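Local coordinates for protein fatty acid synthase 1, isoform A (Drosophila melanogaster, PDB 6FN6) that probably builds long-chain saturated fatty acids from acetyl-CoA and malonyl-CoA with NADPH, this chain being its dehydratase, enoylreductase and ketoreductase region, at residues F768-L773 and A795-C799. Residues are numbered along the deposited sequence; the frame is centred on the assembly and turned at random.
Sequences FEQLVL and ASIRC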
loop_
_atom_site.group_PDB
_atom_site.type_symbol
_atom_site.label_atom_id
_atom_site.label_comp_id
_atom_site.label_asym_id
_atom_site.label_seq_id
_atom_site.Cartn_x
_atom_site.Cartn_y
_atom_site.Cartn_z
ATOM N N PHE A 768 14.259 -8.003 -13.126
ATOM C CA PHE A 768 13.385 -9.148 -13.360
ATOM C C PHE A 768 11.976 -8.717 -13.761
ATOM O O PHE A 768 11.241 -9.483 -14.386
ATOM C CB PHE A 768 13.328 -10.044 -12.119
ATOM C CG PHE A 768 12.708 -9.387 -10.919
ATOM C CD1 PHE A 768 11.332 -9.353 -10.759
ATOM C CD2 PHE A 768 13.505 -8.816 -9.941
ATOM C CE1 PHE A 768 10.764 -8.752 -9.653
ATOM C CE2 PHE A 768 12.944 -8.215 -8.831
ATOM C CZ PHE A 768 11.573 -8.184 -8.685
ATOM N N GLU A 769 11.598 -7.493 -13.407
ATOM C CA GLU A 769 10.293 -6.967 -13.785
ATOM C C GLU A 769 10.157 -6.910 -15.305
ATOM O O GLU A 769 9.174 -7.395 -15.867
ATOM C CB GLU A 769 10.077 -5.578 -13.179
ATOM C CG GLU A 769 8.716 -4.972 -13.479
ATOM C CD GLU A 769 8.580 -3.561 -12.943
ATOM O OE1 GLU A 769 9.336 -3.203 -12.014
ATOM O OE2 GLU A 769 7.726 -2.808 -13.456
ATOM N N GLN A 770 11.147 -6.317 -15.966
ATOM C CA GLN A 770 11.133 -6.205 -17.418
ATOM C C GLN A 770 11.149 -7.593 -18.042
ATOM O O GLN A 770 10.430 -7.856 -19.003
ATOM C CB GLN A 770 12.326 -5.387 -17.921
ATOM C CG GLN A 770 12.224 -3.891 -17.657
ATOM C CD GLN A 770 12.340 -3.548 -16.187
ATOM O OE1 GLN A 770 13.235 -4.033 -15.494
ATOM N NE2 GLN A 770 11.433 -2.710 -15.701
ATOM N N LEU A 771 11.966 -8.478 -17.481
ATOM C CA LEU A 771 12.113 -9.831 -18.003
ATOM C C LEU A 771 10.786 -10.576 -18.005
ATOM O O LEU A 771 10.406 -11.185 -19.006
ATOM C CB LEU A 771 13.142 -10.605 -17.177
ATOM C CG LEU A 771 13.441 -12.055 -17.581
ATOM C CD1 LEU A 771 14.875 -12.412 -17.224
ATOM C CD2 LEU A 771 12.481 -13.047 -16.927
ATOM N N VAL A 772 10.086 -10.529 -16.877
ATOM C CA VAL A 772 8.839 -11.264 -16.716
ATOM C C VAL A 772 7.763 -10.691 -17.625
ATOM O O VAL A 772 7.058 -11.434 -18.304
ATOM C CB VAL A 772 8.387 -11.260 -15.247
ATOM C CG1 VAL A 772 6.962 -11.799 -15.111
ATOM C CG2 VAL A 772 9.345 -12.078 -14.406
ATOM N N LEU A 773 7.633 -9.370 -17.626
ATOM C CA LEU A 773 6.633 -8.709 -18.453
ATOM C C LEU A 773 6.910 -8.989 -19.931
ATOM O O LEU A 773 5.982 -9.132 -20.727
ATOM C CB LEU A 773 6.619 -7.203 -18.184
ATOM C CG LEU A 773 6.142 -6.766 -16.794
ATOM C CD1 LEU A 773 6.246 -5.257 -16.640
ATOM C CD2 LEU A 773 4.715 -7.223 -16.523
ATOM N N ALA A 795 8.147 -3.896 -7.382
ATOM C CA ALA A 795 8.439 -4.364 -8.731
ATOM C C ALA A 795 7.800 -5.729 -8.949
ATOM O O ALA A 795 7.338 -6.042 -10.048
ATOM C CB ALA A 795 9.940 -4.434 -8.960
ATOM N N SER A 796 7.768 -6.535 -7.892
ATOM C CA SER A 796 7.161 -7.859 -7.951
ATOM C C SER A 796 5.646 -7.738 -8.067
ATOM O O SER A 796 4.990 -8.577 -8.682
ATOM C CB SER A 796 7.528 -8.681 -6.712
ATOM O OG SER A 796 8.933 -8.809 -6.573
ATOM N N ILE A 797 5.098 -6.690 -7.462
ATOM C CA ILE A 797 3.673 -6.402 -7.555
ATOM C C ILE A 797 3.304 -6.136 -9.008
ATOM O O ILE A 797 2.296 -6.635 -9.507
ATOM C CB ILE A 797 3.293 -5.212 -6.646
ATOM C CG1 ILE A 797 3.359 -5.621 -5.172
ATOM C CG2 ILE A 797 1.914 -4.659 -7.003
ATOM C CD1 ILE A 797 2.258 -6.569 -4.729
ATOM N N ARG A 798 4.134 -5.351 -9.688
ATOM C CA ARG A 798 3.892 -5.001 -11.080
ATOM C C ARG A 798 3.945 -6.231 -11.987
ATOM O O ARG A 798 3.486 -6.184 -13.127
ATOM C CB ARG A 798 4.904 -3.955 -11.553
ATOM C CG ARG A 798 4.837 -2.636 -10.794
ATOM C CD ARG A 798 5.879 -1.647 -11.295
ATOM N NE ARG A 798 6.332 -0.736 -10.241
ATOM C CZ ARG A 798 7.565 -0.704 -9.736
ATOM N NH1 ARG A 798 8.513 -1.524 -10.178
ATOM N NH2 ARG A 798 7.857 0.170 -8.783
ATOM N N CYS A 799 4.517 -7.325 -11.489
ATOM C CA CYS A 799 4.579 -8.569 -12.254
ATOM C C CYS A 799 3.285 -9.374 -12.155
ATOM O O CYS A 799 3.090 -10.342 -12.891
ATOM C CB CYS A 799 5.747 -9.436 -11.777
ATOM S SG CYS A 799 7.374 -8.818 -12.238
#
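A single thiol, that of Cys799 in the turn that follows helix 791-797, lies against the 768-773 helix: its SG is 3.8 Å from the CA of Glu769, close against the backbone of that helix, and 4.0 Å from the CB of Val772. Cysteine suits the place because it is short and weakly polar, filling a gap between backbones. Its sulfur also meets the edge of the Phe768 ring in a sulfur-aromatic contact, 5.3 Å from the ring centroid. The flat ring, with chi1 near +60°, reaches across to bring its CZ within 4.1 Å of the CB of Ala795, where a methyl group permits close approach, and within 3.4 Å of the OG of Ser796. That hydroxyl is held by Lys792 O and His714, whose imidazole also packs edge-to-face with Phe768.

Beside this apolar patch, Arg798 NH1 donates a hydrogen bond to Glu769 OE1 at 2.6 Å, forming a salt bridge. Extended chi1 and chi2 of Glu769 carry its carboxylate to the guanidinium edge and past the CB of Ala795, 3.3 Å from OE1. A methyl of Leu773, CD2, lies against the carbonyl O of Arg798 at 3.8 Å. Leu773 also packs on Asp230 of the second subunit.

The backbone of Cys799 is hydrogen-bonded to that of Val781 in strand 781-786, and Val772 also touches Val781. In chain order, helix 768-775, strand 781-786 and helix 791-797 follow one another, and the two helices pack together beside the parallel sheet, as in the Rossmann-type nucleotide-binding fold of the enoylreductase, a zinc-binding dehydrogenase relative.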